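Local coordinates for protein protease (PDB 5EUF) that acts as a zinc-dependent peptidase of the M16 family and probably cleaves the cytoplasmic tail of the human junctional adhesion molecule JAM-A as a virulence factor, at residues Y37-R42 and L185-K190; E44-S49 and Y160-I165; A52-H57 and K177-F182; E126-A131 and D170-T175. All coordinates share one frame; numbering follows the deposited sequence.

Contact 1 (Y37-R42 and L185-K190); sequences YKVGSR and LYYQPK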
loop_
_atom_site.group_PDB
_atom_site.type_symbol
_atom_site.label_atom_id
_atom_site.label_comp_id
_atom_site.label_asym_id
_atom_site.label_seq_id
_atom_site.Cartn_x
_atom_site.Cartn_y
_atom_site.Cartn_z
ATOM N N TYR B 37 17.650 18.058 1.239
ATOM C CA TYR B 37 16.466 18.100 0.397
ATOM C C TYR B 37 15.266 17.584 1.177
ATOM O O TYR B 37 15.319 16.502 1.766
ATOM C CB TYR B 37 16.670 17.279 -0.875
ATOM C CG TYR B 37 17.656 17.884 -1.850
ATOM C CD1 TYR B 37 17.263 18.881 -2.737
ATOM C CD2 TYR B 37 18.975 17.449 -1.894
ATOM C CE1 TYR B 37 18.158 19.431 -3.635
ATOM C CE2 TYR B 37 19.876 17.990 -2.789
ATOM C CZ TYR B 37 19.465 18.983 -3.654
ATOM O OH TYR B 37 20.363 19.527 -4.543
ATOM N N LYS B 38 14.184 18.356 1.187
ATOM C CA LYS B 38 12.969 17.953 1.890
ATOM C C LYS B 38 12.233 16.863 1.121
ATOM O O LYS B 38 11.069 17.027 0.756
ATOM C CB LYS B 38 12.050 19.156 2.104
ATOM C CG LYS B 38 12.690 20.299 2.873
ATOM C CD LYS B 38 11.741 21.479 2.988
ATOM C CE LYS B 38 12.337 22.597 3.825
ATOM N NZ LYS B 38 11.437 23.783 3.871
ATOM N N VAL B 39 12.933 15.760 0.860
ATOM C CA VAL B 39 12.371 14.625 0.136
ATOM C C VAL B 39 12.745 13.315 0.802
ATOM O O VAL B 39 13.844 13.169 1.334
ATOM C CB VAL B 39 12.857 14.554 -1.321
ATOM C CG1 VAL B 39 11.775 13.943 -2.198
ATOM C CG2 VAL B 39 13.270 15.921 -1.831
ATOM N N GLY B 40 11.836 12.352 0.745
ATOM C CA GLY B 40 12.102 11.031 1.278
ATOM C C GLY B 40 11.173 10.021 0.643
ATOM O O GLY B 40 10.583 10.281 -0.405
ATOM N N SER B 41 11.036 8.866 1.284
ATOM C CA SER B 41 10.146 7.829 0.788
ATOM C C SER B 41 8.691 8.239 0.987
ATOM O O SER B 41 7.790 7.664 0.375
ATOM C CB SER B 41 10.427 6.500 1.488
ATOM O OG SER B 41 10.182 6.593 2.881
ATOM N N ARG B 42 8.470 9.236 1.840
ATOM C CA ARG B 42 7.120 9.704 2.134
ATOM C C ARG B 42 6.554 10.507 0.965
ATOM O O ARG B 42 5.349 10.747 0.885
ATOM C CB ARG B 42 7.100 10.549 3.410
ATOM C CG ARG B 42 7.386 12.016 3.173
ATOM C CD ARG B 42 7.261 12.838 4.442
ATOM N NE ARG B 42 6.932 14.223 4.126
ATOM C CZ ARG B 42 5.714 14.736 4.243
ATOM N NH1 ARG B 42 4.721 13.981 4.687
ATOM N NH2 ARG B 42 5.489 16.005 3.924
ATOM N N LEU B 185 11.496 17.736 -9.760
ATOM C CA LEU B 185 10.394 18.237 -8.951
ATOM C C LEU B 185 10.810 18.457 -7.502
ATOM O O LEU B 185 10.463 19.470 -6.896
ATOM C CB LEU B 185 9.206 17.276 -9.007
ATOM C CG LEU B 185 8.043 17.581 -8.062
ATOM C CD1 LEU B 185 7.465 18.956 -8.344
ATOM C CD2 LEU B 185 6.968 16.512 -8.173
ATOM N N TYR B 186 11.562 17.511 -6.951
ATOM C CA TYR B 186 11.864 17.525 -5.526
ATOM C C TYR B 186 13.262 18.049 -5.183
ATOM O O TYR B 186 13.567 18.277 -4.013
ATOM C CB TYR B 186 11.682 16.121 -4.950
ATOM C CG TYR B 186 10.235 15.688 -4.852
ATOM C CD1 TYR B 186 9.392 16.233 -3.890
ATOM C CD2 TYR B 186 9.712 14.732 -5.715
ATOM C CE1 TYR B 186 8.066 15.841 -3.794
ATOM C CE2 TYR B 186 8.389 14.334 -5.626
ATOM C CZ TYR B 186 7.571 14.893 -4.664
ATOM O OH TYR B 186 6.253 14.501 -4.571
ATOM N N TYR B 187 14.104 18.250 -6.194
ATOM C CA TYR B 187 15.435 18.815 -5.969
ATOM C C TYR B 187 15.526 20.253 -6.469
ATOM O O TYR B 187 16.555 20.677 -6.994
ATOM C CB TYR B 187 16.514 17.964 -6.641
ATOM C CG TYR B 187 16.903 16.726 -5.866
ATOM C CD1 TYR B 187 15.940 15.829 -5.420
ATOM C CD2 TYR B 187 18.237 16.442 -5.600
ATOM C CE1 TYR B 187 16.292 14.694 -4.717
ATOM C CE2 TYR B 187 18.600 15.304 -4.898
ATOM C CZ TYR B 187 17.623 14.434 -4.461
ATOM O OH TYR B 187 17.973 13.301 -3.763
ATOM N N GLN B 188 14.438 20.996 -6.316
ATOM C CA GLN B 188 14.448 22.418 -6.607
ATOM C C GLN B 188 15.094 23.160 -5.445
ATOM O O GLN B 188 15.031 22.701 -4.305
ATOM C CB GLN B 188 13.033 22.938 -6.848
ATOM C CG GLN B 188 12.236 22.143 -7.862
ATOM C CD GLN B 188 10.885 22.767 -8.151
ATOM O OE1 GLN B 188 10.774 23.982 -8.318
ATOM N NE2 GLN B 188 9.848 21.940 -8.202
ATOM N N PRO B 189 15.732 24.302 -5.734
ATOM C CA PRO B 189 16.302 25.170 -4.698
ATOM C C PRO B 189 15.282 25.544 -3.621
ATOM O O PRO B 189 15.630 25.615 -2.442
ATOM C CB PRO B 189 16.741 26.407 -5.485
ATOM C CG PRO B 189 17.038 25.887 -6.849
ATOM C CD PRO B 189 16.059 24.772 -7.093
ATOM N N LYS B 190 14.034 25.768 -4.028
ATOM C CA LYS B 190 12.960 26.100 -3.096
ATOM C C LYS B 190 12.672 24.951 -2.128
ATOM O O LYS B 190 12.025 25.139 -1.097
ATOM C CB LYS B 190 11.687 26.466 -3.865
#
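Aromatic stacking carries most of this contact. The rings of Y37 and Y187 lie face to face, with centroids 4.0 Å apart and planes tilted by 24°. The overlap is closest where CD2 of Y187 sits over the centre of the Y37 ring, 3.4 Å from Y37 CZ. CG of Y37 lies over the middle of the Y187 ring. The two side chains cross at about a right angle, so their hydroxyls diverge. In both residues CG stands anti to the carbonyl carbon (chi1 -70° in Y37, -80° in Y187).

Apolar packing of V39 on Y186 makes the second patch. V39 points at the last turn of the helix and straddles the CB of Y186 with its two methyls. CG2 comes within 3.5 Å of Y186 CB, and CG1 reaches Y186 CG at the root of the phenol ring.

Polar bonds stay within each segment or lead outward. K38 is the centre of an inverse gamma turn, with a weak bond from V39 N to Y37 O. Q188 NE2 donates to L185 O over 2.9 Å, in the carbonyl plane and on a lone pair. The hydroxyl of Y187 is hydrogen-bonded to that of Y93, and Y186 O accepts from N191 ND2.

The contact is buried and sits beside the active site: the side chains of Y187 and the probable proton acceptor E56 are about 6 Å apart. It joins the end of strand 30-37 to the end of helix 176-186, where the chain turns toward strand 192-198. Helix 102-113 and strand 91-98 also touch Y37, through M113 and T91.

Contact 2 (E44-S49 and Y160-I165); sequences EVMGKS and YHWTPI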
loop_
_atom_site.group_PDB
_atom_site.type_symbol
_atom_site.label_atom_id
_atom_site.label_comp_id
_atom_site.label_asym_id
_atom_site.label_seq_id
_atom_site.Cartn_x
_atom_site.Cartn_y
_atom_site.Cartn_z
ATOM N N GLU B 44 6.936 9.427 -2.088
ATOM C CA GLU B 44 6.801 8.440 -3.152
ATOM C C GLU B 44 5.392 7.865 -3.196
ATOM O O GLU B 44 4.545 8.193 -2.362
ATOM C CB GLU B 44 7.813 7.307 -2.971
ATOM C CG GLU B 44 9.259 7.761 -2.913
ATOM C CD GLU B 44 10.199 6.626 -2.578
ATOM O OE1 GLU B 44 9.700 5.538 -2.219
ATOM O OE2 GLU B 44 11.433 6.816 -2.673
ATOM N N VAL B 45 5.154 7.005 -4.179
ATOM C CA VAL B 45 3.866 6.342 -4.351
ATOM C C VAL B 45 4.107 4.876 -4.695
ATOM O O VAL B 45 5.012 4.566 -5.472
ATOM C CB VAL B 45 3.024 7.012 -5.462
ATOM C CG1 VAL B 45 1.730 6.259 -5.672
ATOM C CG2 VAL B 45 2.738 8.466 -5.120
HETATM N N MSE B 46 3.312 3.978 -4.117
HETATM C CA MSE B 46 3.506 2.549 -4.348
HETATM C C MSE B 46 3.332 2.202 -5.825
HETATM O O MSE B 46 2.326 2.541 -6.445
HETATM C CB MSE B 46 2.549 1.722 -3.492
HETATM C CG MSE B 46 2.944 0.255 -3.400
HETATM SE SE MSE B 46 1.994 -0.722 -2.004
HETATM C CE MSE B 46 0.179 -0.510 -2.676
ATOM N N GLY B 47 4.328 1.521 -6.375
ATOM C CA GLY B 47 4.408 1.300 -7.805
ATOM C C GLY B 47 5.626 2.030 -8.336
ATOM O O GLY B 47 6.238 1.617 -9.320
ATOM N N LYS B 48 5.974 3.123 -7.662
ATOM C CA LYS B 48 7.139 3.928 -8.010
ATOM C C LYS B 48 7.926 4.303 -6.754
ATOM O O LYS B 48 8.336 5.452 -6.587
ATOM C CB LYS B 48 6.715 5.193 -8.761
ATOM C CG LYS B 48 5.993 4.937 -10.076
ATOM C CD LYS B 48 6.892 4.215 -11.063
ATOM C CE LYS B 48 6.188 3.987 -12.384
ATOM N NZ LYS B 48 7.007 3.157 -13.307
ATOM N N SER B 49 8.131 3.326 -5.872
ATOM C CA SER B 49 8.802 3.566 -4.598
ATOM C C SER B 49 10.304 3.308 -4.678
ATOM O O SER B 49 10.780 2.629 -5.588
ATOM C CB SER B 49 8.197 2.692 -3.503
ATOM O OG SER B 49 8.555 1.335 -3.694
ATOM N N TYR B 160 4.568 5.591 4.636
ATOM C CA TYR B 160 5.396 4.861 5.592
ATOM C C TYR B 160 5.081 3.368 5.536
ATOM O O TYR B 160 5.633 2.577 6.300
ATOM C CB TYR B 160 5.196 5.389 7.014
ATOM C CG TYR B 160 5.753 6.775 7.251
ATOM C CD1 TYR B 160 6.614 7.369 6.337
ATOM C CD2 TYR B 160 5.422 7.489 8.398
ATOM C CE1 TYR B 160 7.124 8.638 6.554
ATOM C CE2 TYR B 160 5.928 8.755 8.624
ATOM C CZ TYR B 160 6.778 9.324 7.700
ATOM O OH TYR B 160 7.282 10.583 7.925
ATOM N N HIS B 161 4.185 2.998 4.625
ATOM C CA HIS B 161 3.861 1.605 4.341
ATOM C C HIS B 161 5.099 0.838 3.882
ATOM O O HIS B 161 5.177 -0.381 4.024
ATOM C CB HIS B 161 2.765 1.533 3.275
ATOM C CG HIS B 161 2.299 0.144 2.968
ATOM N ND1 HIS B 161 1.615 -0.632 3.880
ATOM C CD2 HIS B 161 2.402 -0.602 1.843
ATOM C CE1 HIS B 161 1.324 -1.798 3.332
ATOM N NE2 HIS B 161 1.790 -1.806 2.096
ATOM N N TRP B 162 6.064 1.566 3.329
ATOM C CA TRP B 162 7.321 0.973 2.892
ATOM C C TRP B 162 8.520 1.806 3.345
ATOM O O TRP B 162 8.427 3.025 3.505
ATOM C CB TRP B 162 7.338 0.811 1.369
ATOM C CG TRP B 162 7.234 2.110 0.615
ATOM C CD1 TRP B 162 8.265 2.906 0.209
ATOM C CD2 TRP B 162 6.032 2.758 0.179
ATOM N NE1 TRP B 162 7.782 4.009 -0.450
ATOM C CE2 TRP B 162 6.415 3.944 -0.483
ATOM C CE3 TRP B 162 4.672 2.454 0.285
ATOM C CZ2 TRP B 162 5.486 4.822 -1.038
ATOM C CZ3 TRP B 162 3.752 3.326 -0.267
ATOM C CH2 TRP B 162 4.163 4.496 -0.921
ATOM N N THR B 163 9.644 1.129 3.557
ATOM C CA THR B 163 10.900 1.782 3.904
ATOM C C THR B 163 11.548 2.323 2.624
ATOM O O THR B 163 11.193 1.891 1.526
ATOM C CB THR B 163 11.843 0.805 4.628
ATOM O OG1 THR B 163 12.379 -0.134 3.689
ATOM C CG2 THR B 163 11.089 0.064 5.724
ATOM N N PRO B 164 12.487 3.281 2.750
ATOM C CA PRO B 164 13.064 3.942 1.568
ATOM C C PRO B 164 13.705 3.027 0.508
ATOM O O PRO B 164 14.015 3.516 -0.577
ATOM C CB PRO B 164 14.130 4.872 2.174
ATOM C CG PRO B 164 14.265 4.465 3.608
ATOM C CD PRO B 164 12.934 3.930 3.993
ATOM N N ILE B 165 13.895 1.743 0.797
ATOM C CA ILE B 165 14.457 0.829 -0.196
ATOM C C ILE B 165 13.434 0.531 -1.296
ATOM O O ILE B 165 13.799 0.272 -2.443
ATOM C CB ILE B 165 14.941 -0.497 0.449
ATOM C CG1 ILE B 165 15.678 -1.366 -0.576
ATOM C CG2 ILE B 165 13.781 -1.270 1.059
ATOM C CD1 ILE B 165 16.916 -0.721 -1.162
#
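W162 leaves the backbone with CG in the crowded position between N and the carbonyl carbon (chi1 62°). This carries its indole from CB toward the loop 44-49. At the pyrrole end, CD1 and NE1 lie beneath S49. The CB of S49 makes a CH-pi contact over the face of the five-membered ring, 3.7 Å from its centroid. NE1 donates to E44 OE1 over 3.0 Å, with an N-H...O angle of 154°. The carboxylate and indole planes are only 13° apart, and OE1 receives the bond on its anti lone pair. Further round the ring, CZ2 meets the backbone carbonyl of E44. At the far end, CH2 comes to 3.3 Å from M46 N, and CZ3 packs 3.8 Å from M46 CB.

E44 reaches the indole through a chain extended beyond CG. Its carboxylate also accepts from backbone nitrogens at the start of helix 51-58: OE1 from G50 and OE2 from A52. These bonds fix its rotation and would tend to keep it ionised. Beside the indole, the selenium of selenomethionine M46 approaches the H161 ring obliquely, 3.9 Å from H161 CD2. H161 ND1 is hydrogen-bonded to Y155 O, while NE2 is hydrogen-bonded to V156 O of the second subunit.

V45 to K48 form a type II beta turn, closed by a 2.8 Å bond from K48 N to V45 O. The contact joins two loops at the subunit interface, and E44 ties them to the N-terminal end of the helix that carries the zinc ligand H53 of this M16 peptidase.

Contact 3 (A52-H57 and K177-F182); sequences AHMLEH and KDIKKF. With ZN (zinc ion), chain G.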
loop_
_atom_site.group_PDB
_atom_site.type_symbol
_atom_site.label_atom_id
_atom_site.label_comp_id
_atom_site.label_asym_id
_atom_site.label_seq_id
_atom_site.Cartn_x
_atom_site.Cartn_y
_atom_site.Cartn_z
ATOM N N ALA B 52 13.413 8.048 -4.350
ATOM C CA ALA B 52 14.136 9.040 -3.563
ATOM C C ALA B 52 15.519 8.515 -3.185
ATOM O O ALA B 52 16.500 9.261 -3.180
ATOM C CB ALA B 52 13.344 9.414 -2.318
ATOM N N HIS B 53 15.581 7.221 -2.886
ATOM C CA HIS B 53 16.825 6.548 -2.536
ATOM C C HIS B 53 17.729 6.343 -3.751
ATOM O O HIS B 53 18.948 6.449 -3.643
ATOM C CB HIS B 53 16.524 5.204 -1.874
ATOM C CG HIS B 53 17.744 4.409 -1.524
ATOM N ND1 HIS B 53 18.222 3.391 -2.321
ATOM C CD2 HIS B 53 18.575 4.471 -0.456
ATOM C CE1 HIS B 53 19.299 2.866 -1.764
ATOM N NE2 HIS B 53 19.535 3.504 -0.632
HETATM N N MSE B 54 17.131 6.042 -4.900
HETATM C CA MSE B 54 17.893 5.871 -6.138
HETATM C C MSE B 54 18.635 7.156 -6.498
HETATM O O MSE B 54 19.792 7.118 -6.919
HETATM C CB MSE B 54 16.972 5.446 -7.288
HETATM C CG MSE B 54 17.627 5.432 -8.673
HETATM SE SE MSE B 54 18.928 3.998 -8.968
HETATM C CE MSE B 54 19.295 4.306 -10.855
ATOM N N LEU B 55 17.964 8.292 -6.311
ATOM C CA LEU B 55 18.551 9.600 -6.586
ATOM C C LEU B 55 19.816 9.865 -5.771
ATOM O O LEU B 55 20.686 10.621 -6.198
ATOM C CB LEU B 55 17.534 10.706 -6.318
ATOM C CG LEU B 55 16.472 10.908 -7.394
ATOM C CD1 LEU B 55 15.553 12.060 -7.020
ATOM C CD2 LEU B 55 17.136 11.160 -8.736
ATOM N N GLU B 56 19.907 9.250 -4.597
ATOM C CA GLU B 56 21.109 9.355 -3.780
ATOM C C GLU B 56 22.308 8.793 -4.538
ATOM O O GLU B 56 23.386 9.390 -4.545
ATOM C CB GLU B 56 20.929 8.622 -2.446
ATOM C CG GLU B 56 22.204 8.514 -1.620
ATOM C CD GLU B 56 22.036 7.646 -0.387
ATOM O OE1 GLU B 56 20.883 7.443 0.048
ATOM O OE2 GLU B 56 23.059 7.161 0.141
ATOM N N HIS B 57 22.108 7.648 -5.186
ATOM C CA HIS B 57 23.163 7.016 -5.972
ATOM C C HIS B 57 23.495 7.833 -7.218
ATOM O O HIS B 57 24.662 7.996 -7.573
ATOM C CB HIS B 57 22.760 5.594 -6.378
ATOM C CG HIS B 57 22.815 4.601 -5.258
ATOM N ND1 HIS B 57 22.225 4.826 -4.031
ATOM C CD2 HIS B 57 23.380 3.372 -5.182
ATOM C CE1 HIS B 57 22.429 3.781 -3.248
ATOM N NE2 HIS B 57 23.127 2.885 -3.923
ATOM N N LYS B 177 12.350 8.437 -17.295
ATOM C CA LYS B 177 11.384 9.526 -17.243
ATOM C C LYS B 177 10.847 9.706 -15.826
ATOM O O LYS B 177 10.699 10.833 -15.354
ATOM C CB LYS B 177 10.234 9.270 -18.221
ATOM C CG LYS B 177 9.249 10.423 -18.357
ATOM C CD LYS B 177 8.159 10.100 -19.374
ATOM C CE LYS B 177 7.087 11.182 -19.421
ATOM N NZ LYS B 177 5.942 10.802 -20.302
ATOM N N ASP B 178 10.565 8.593 -15.152
ATOM C CA ASP B 178 10.067 8.623 -13.777
ATOM C C ASP B 178 11.032 9.352 -12.857
ATOM O O ASP B 178 10.635 10.199 -12.057
ATOM C CB ASP B 178 9.836 7.207 -13.248
ATOM C CG ASP B 178 8.598 6.561 -13.828
ATOM O OD1 ASP B 178 7.608 7.283 -14.077
ATOM O OD2 ASP B 178 8.617 5.330 -14.035
ATOM N N ILE B 179 12.307 9.011 -12.988
ATOM C CA ILE B 179 13.352 9.556 -12.135
ATOM C C ILE B 179 13.639 11.021 -12.456
ATOM O O ILE B 179 13.838 11.832 -11.551
ATOM C CB ILE B 179 14.632 8.716 -12.261
ATOM C CG1 ILE B 179 14.412 7.359 -11.594
ATOM C CG2 ILE B 179 15.823 9.433 -11.647
ATOM C CD1 ILE B 179 15.664 6.559 -11.424
ATOM N N LYS B 180 13.642 11.363 -13.741
ATOM C CA LYS B 180 13.817 12.754 -14.142
ATOM C C LYS B 180 12.671 13.614 -13.613
ATOM O O LYS B 180 12.882 14.754 -13.198
ATOM C CB LYS B 180 13.915 12.874 -15.664
ATOM C CG LYS B 180 15.221 12.356 -16.239
ATOM C CD LYS B 180 15.331 12.678 -17.716
ATOM C CE LYS B 180 16.698 12.320 -18.268
ATOM N NZ LYS B 180 16.811 12.689 -19.707
ATOM N N LYS B 181 11.463 13.060 -13.618
ATOM C CA LYS B 181 10.298 13.763 -13.091
ATOM C C LYS B 181 10.444 13.994 -11.594
ATOM O O LYS B 181 10.245 15.108 -11.109
ATOM C CB LYS B 181 9.019 12.985 -13.386
ATOM N N PHE B 182 10.799 12.937 -10.871
ATOM C CA PHE B 182 10.934 12.999 -9.420
ATOM C C PHE B 182 12.028 13.976 -8.998
ATOM O O PHE B 182 11.819 14.808 -8.116
ATOM C CB PHE B 182 11.230 11.606 -8.854
ATOM C CG PHE B 182 11.050 11.501 -7.362
ATOM C CD1 PHE B 182 12.079 11.839 -6.496
ATOM C CD2 PHE B 182 9.853 11.050 -6.827
ATOM C CE1 PHE B 182 11.915 11.738 -5.126
ATOM C CE2 PHE B 182 9.684 10.945 -5.459
ATOM C CZ PHE B 182 10.715 11.289 -4.607
HETATM ZN ZN ZN G . 21.828 2.878 -0.264
#
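Two helices cross here; the axes of their short segments approach to 10.4 Å and cross at -90°. L55 is the main bump on helix 51-58. Its forked end enters the hollow between I179 and F182, which lie one turn apart on helix 176-186. One methyl, CD2, packs 3.6 Å from I179 CG2. The other, CD1, meets the edge of the F182 ring at CD1, 3.5 Å away.

I179 is a bump in return. It slides past L55 in the opposite direction, and its CD1 reaches CG of selenomethionine M54 at 3.6 Å. The far part of the phenyl ring lies against small A52, with F182 CE1 3.9 Å from A52 CB.

H53, E56 and H57 form the HxxEH motif of M16 peptidases, the inverse of HExxH. H53 NE2 binds zinc at 2.4 Å, together with E133. H57 is a zinc ligand in a near-identical protein; here its ring edge faces the metal, but NE2 is 3.9 Å from zinc, and no bond is seen. The chemistry is thus divided: the touching side is wholly apolar and buried, whereas the zinc ligand H53 and the probable proton acceptor E56 project from other sides of the same helix.

Contact 4 (E126-A131 and D170-T175); sequences ERQVVA and DIQNWT
R127 starts with CG anti to the backbone N (chi1 178°) and runs straight to CD. A bend at chi3 (66°) then lays its guanidinium beside the end of helix 168-172. V130 holds CG1 in the crowded position between N and the carbonyl carbon (chi1 75°), which aims this methyl at W174 and I171.

The aliphatic part of R127 slides past W174 in the opposite direction, with CG 4.0 Å from W174 CE3. Its CD lies 3.1 Å from I171 O. NH1 is 2.9 Å from W174 O, near the guanidinium plane, but the angle is poor for a hydrogen bond. The carbonyl of Q172 lies over one guanidinium face. These two carbonyl oxygens, of Q172 and W174, probably suit its positive charge.

Deeper in, V130 CG1 meets the edge of the indole tip to tip, 3.6 Å from W174 CZ3. It also packs 3.8 Å from I171 CG2. The W174 ring is folded back under its own segment, with I171 CA over its centre. At the rim, the ends of Q128 and Q172 approach one another.

Residues 173-175 link helix 168-172 to helix 176-186, with T175 as N-cap. The contact packs the end of the first helix and W174 of the link on helix 120-139, which carries the zinc ligand E133. V130 also touches H53, placing this helix packing just behind the M16 zinc site.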
loop_
_atom_site.group_PDB
_atom_site.type_symbol
_atom_site.label_atom_id
_atom_site.label_comp_id
_atom_site.label_asym_id
_atom_site.label_seq_id
_atom_site.Cartn_x
_atom_site.Cartn_y
_atom_site.Cartn_z
ATOM N N GLU B 126 23.071 1.528 -12.768
ATOM C CA GLU B 126 22.948 1.852 -11.353
ATOM C C GLU B 126 21.721 1.191 -10.734
ATOM O O GLU B 126 21.715 0.871 -9.547
ATOM C CB GLU B 126 22.893 3.369 -11.151
ATOM C CG GLU B 126 23.097 3.814 -9.706
ATOM C CD GLU B 126 24.484 3.482 -9.171
ATOM O OE1 GLU B 126 25.433 3.359 -9.977
ATOM O OE2 GLU B 126 24.625 3.349 -7.937
ATOM N N ARG B 127 20.685 0.984 -11.543
ATOM C CA ARG B 127 19.472 0.333 -11.062
ATOM C C ARG B 127 19.752 -1.108 -10.659
ATOM O O ARG B 127 19.189 -1.614 -9.688
ATOM C CB ARG B 127 18.373 0.373 -12.121
ATOM C CG ARG B 127 17.097 -0.328 -11.685
ATOM C CD ARG B 127 15.990 -0.165 -12.705
ATOM N NE ARG B 127 16.288 -0.843 -13.960
ATOM C CZ ARG B 127 15.482 -0.831 -15.015
ATOM N NH1 ARG B 127 14.331 -0.176 -14.958
ATOM N NH2 ARG B 127 15.826 -1.472 -16.124
ATOM N N GLN B 128 20.625 -1.768 -11.413
ATOM C CA GLN B 128 21.022 -3.132 -11.089
ATOM C C GLN B 128 21.749 -3.172 -9.753
ATOM O O GLN B 128 21.635 -4.144 -9.007
ATOM C CB GLN B 128 21.902 -3.717 -12.191
ATOM C CG GLN B 128 21.120 -4.199 -13.395
ATOM C CD GLN B 128 20.096 -5.253 -13.028
ATOM O OE1 GLN B 128 20.345 -6.108 -12.175
ATOM N NE2 GLN B 128 18.931 -5.194 -13.662
ATOM N N VAL B 129 22.486 -2.108 -9.454
ATOM C CA VAL B 129 23.198 -2.000 -8.187
ATOM C C VAL B 129 22.212 -1.901 -7.029
ATOM O O VAL B 129 22.318 -2.635 -6.047
ATOM C CB VAL B 129 24.140 -0.778 -8.161
ATOM C CG1 VAL B 129 24.807 -0.645 -6.800
ATOM C CG2 VAL B 129 25.181 -0.884 -9.265
ATOM N N VAL B 130 21.242 -0.999 -7.152
ATOM C CA VAL B 130 20.255 -0.808 -6.098
ATOM C C VAL B 130 19.301 -2.002 -6.058
ATOM O O VAL B 130 18.616 -2.227 -5.062
ATOM C CB VAL B 130 19.467 0.510 -6.284
ATOM C CG1 VAL B 130 18.460 0.383 -7.406
ATOM C CG2 VAL B 130 18.774 0.905 -4.990
ATOM N N ALA B 131 19.270 -2.773 -7.140
ATOM C CA ALA B 131 18.535 -4.030 -7.146
ATOM C C ALA B 131 19.265 -5.050 -6.278
ATOM O O ALA B 131 18.635 -5.836 -5.569
ATOM C CB ALA B 131 18.366 -4.553 -8.562
ATOM N N ASP B 170 8.948 -2.434 -7.980
ATOM C CA ASP B 170 8.988 -0.997 -8.220
ATOM C C ASP B 170 10.335 -0.632 -8.816
ATOM O O ASP B 170 10.410 -0.011 -9.878
ATOM C CB ASP B 170 8.741 -0.216 -6.933
ATOM C CG ASP B 170 7.282 -0.172 -6.558
ATOM O OD1 ASP B 170 6.501 -0.927 -7.171
ATOM O OD2 ASP B 170 6.911 0.612 -5.658
ATOM N N ILE B 171 11.392 -1.037 -8.117
ATOM C CA ILE B 171 12.764 -0.852 -8.570
ATOM C C ILE B 171 12.950 -1.394 -9.978
ATOM O O ILE B 171 13.570 -0.760 -10.828
ATOM C CB ILE B 171 13.766 -1.554 -7.629
ATOM C CG1 ILE B 171 13.679 -0.971 -6.217
ATOM C CG2 ILE B 171 15.181 -1.445 -8.174
ATOM C CD1 ILE B 171 14.581 -1.656 -5.216
ATOM N N GLN B 172 12.387 -2.570 -10.221
ATOM C CA GLN B 172 12.561 -3.252 -11.494
ATOM C C GLN B 172 11.825 -2.548 -12.630
ATOM O O GLN B 172 12.179 -2.710 -13.796
ATOM C CB GLN B 172 12.084 -4.701 -11.378
ATOM C CG GLN B 172 12.845 -5.667 -12.263
ATOM C CD GLN B 172 14.302 -5.780 -11.870
ATOM O OE1 GLN B 172 14.659 -5.581 -10.709
ATOM N NE2 GLN B 172 15.156 -6.097 -12.839
ATOM N N ASN B 173 10.810 -1.759 -12.293
ATOM C CA ASN B 173 9.985 -1.122 -13.315
ATOM C C ASN B 173 10.146 0.392 -13.403
ATOM O O ASN B 173 9.323 1.073 -14.017
ATOM C CB ASN B 173 8.513 -1.461 -13.082
ATOM C CG ASN B 173 8.162 -2.860 -13.536
ATOM O OD1 ASN B 173 7.770 -3.067 -14.684
ATOM N ND2 ASN B 173 8.305 -3.830 -12.639
ATOM N N TRP B 174 11.202 0.915 -12.791
ATOM C CA TRP B 174 11.522 2.332 -12.918
ATOM C C TRP B 174 11.788 2.686 -14.373
ATOM O O TRP B 174 12.231 1.844 -15.152
ATOM C CB TRP B 174 12.744 2.701 -12.075
ATOM C CG TRP B 174 12.512 2.719 -10.596
ATOM C CD1 TRP B 174 11.327 2.905 -9.947
ATOM C CD2 TRP B 174 13.504 2.543 -9.578
ATOM N NE1 TRP B 174 11.518 2.855 -8.587
ATOM C CE2 TRP B 174 12.847 2.635 -8.335
ATOM C CE3 TRP B 174 14.885 2.318 -9.598
ATOM C CZ2 TRP B 174 13.523 2.508 -7.123
ATOM C CZ3 TRP B 174 15.553 2.194 -8.393
ATOM C CH2 TRP B 174 14.872 2.289 -7.173
ATOM N N THR B 175 11.509 3.932 -14.734
ATOM C CA THR B 175 11.922 4.451 -16.031
ATOM C C THR B 175 12.751 5.710 -15.821
ATOM O O THR B 175 12.651 6.359 -14.781
ATOM C CB THR B 175 10.722 4.766 -16.948
ATOM O OG1 THR B 175 9.944 5.827 -16.380
ATOM C CG2 THR B 175 9.847 3.536 -17.134
#

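Contacts 1, 2 and 3 are buried, while contact 4 is partly exposed, with glutamines at its rim. Contacts 1 and 3 share helix 176-186: a tyrosine stack lies just past its C-terminal end, mixed aliphatic and phenyl packing along its body. They meet where Y187 touches L55. Contact 2 is the most polar, and contact 4 mixes apolar packing with a charged group near carbonyls. Contacts 2 and 3 are joined by the K48-D178 salt bridge and the probable bond of E44 to A52 N. D170 OD2 links contacts 2 and 4, probably accepting from S49 and G47; both contacts touch the second subunit. Contact 3 holds the zinc ligand H53, and contact 4 packs against it through V130.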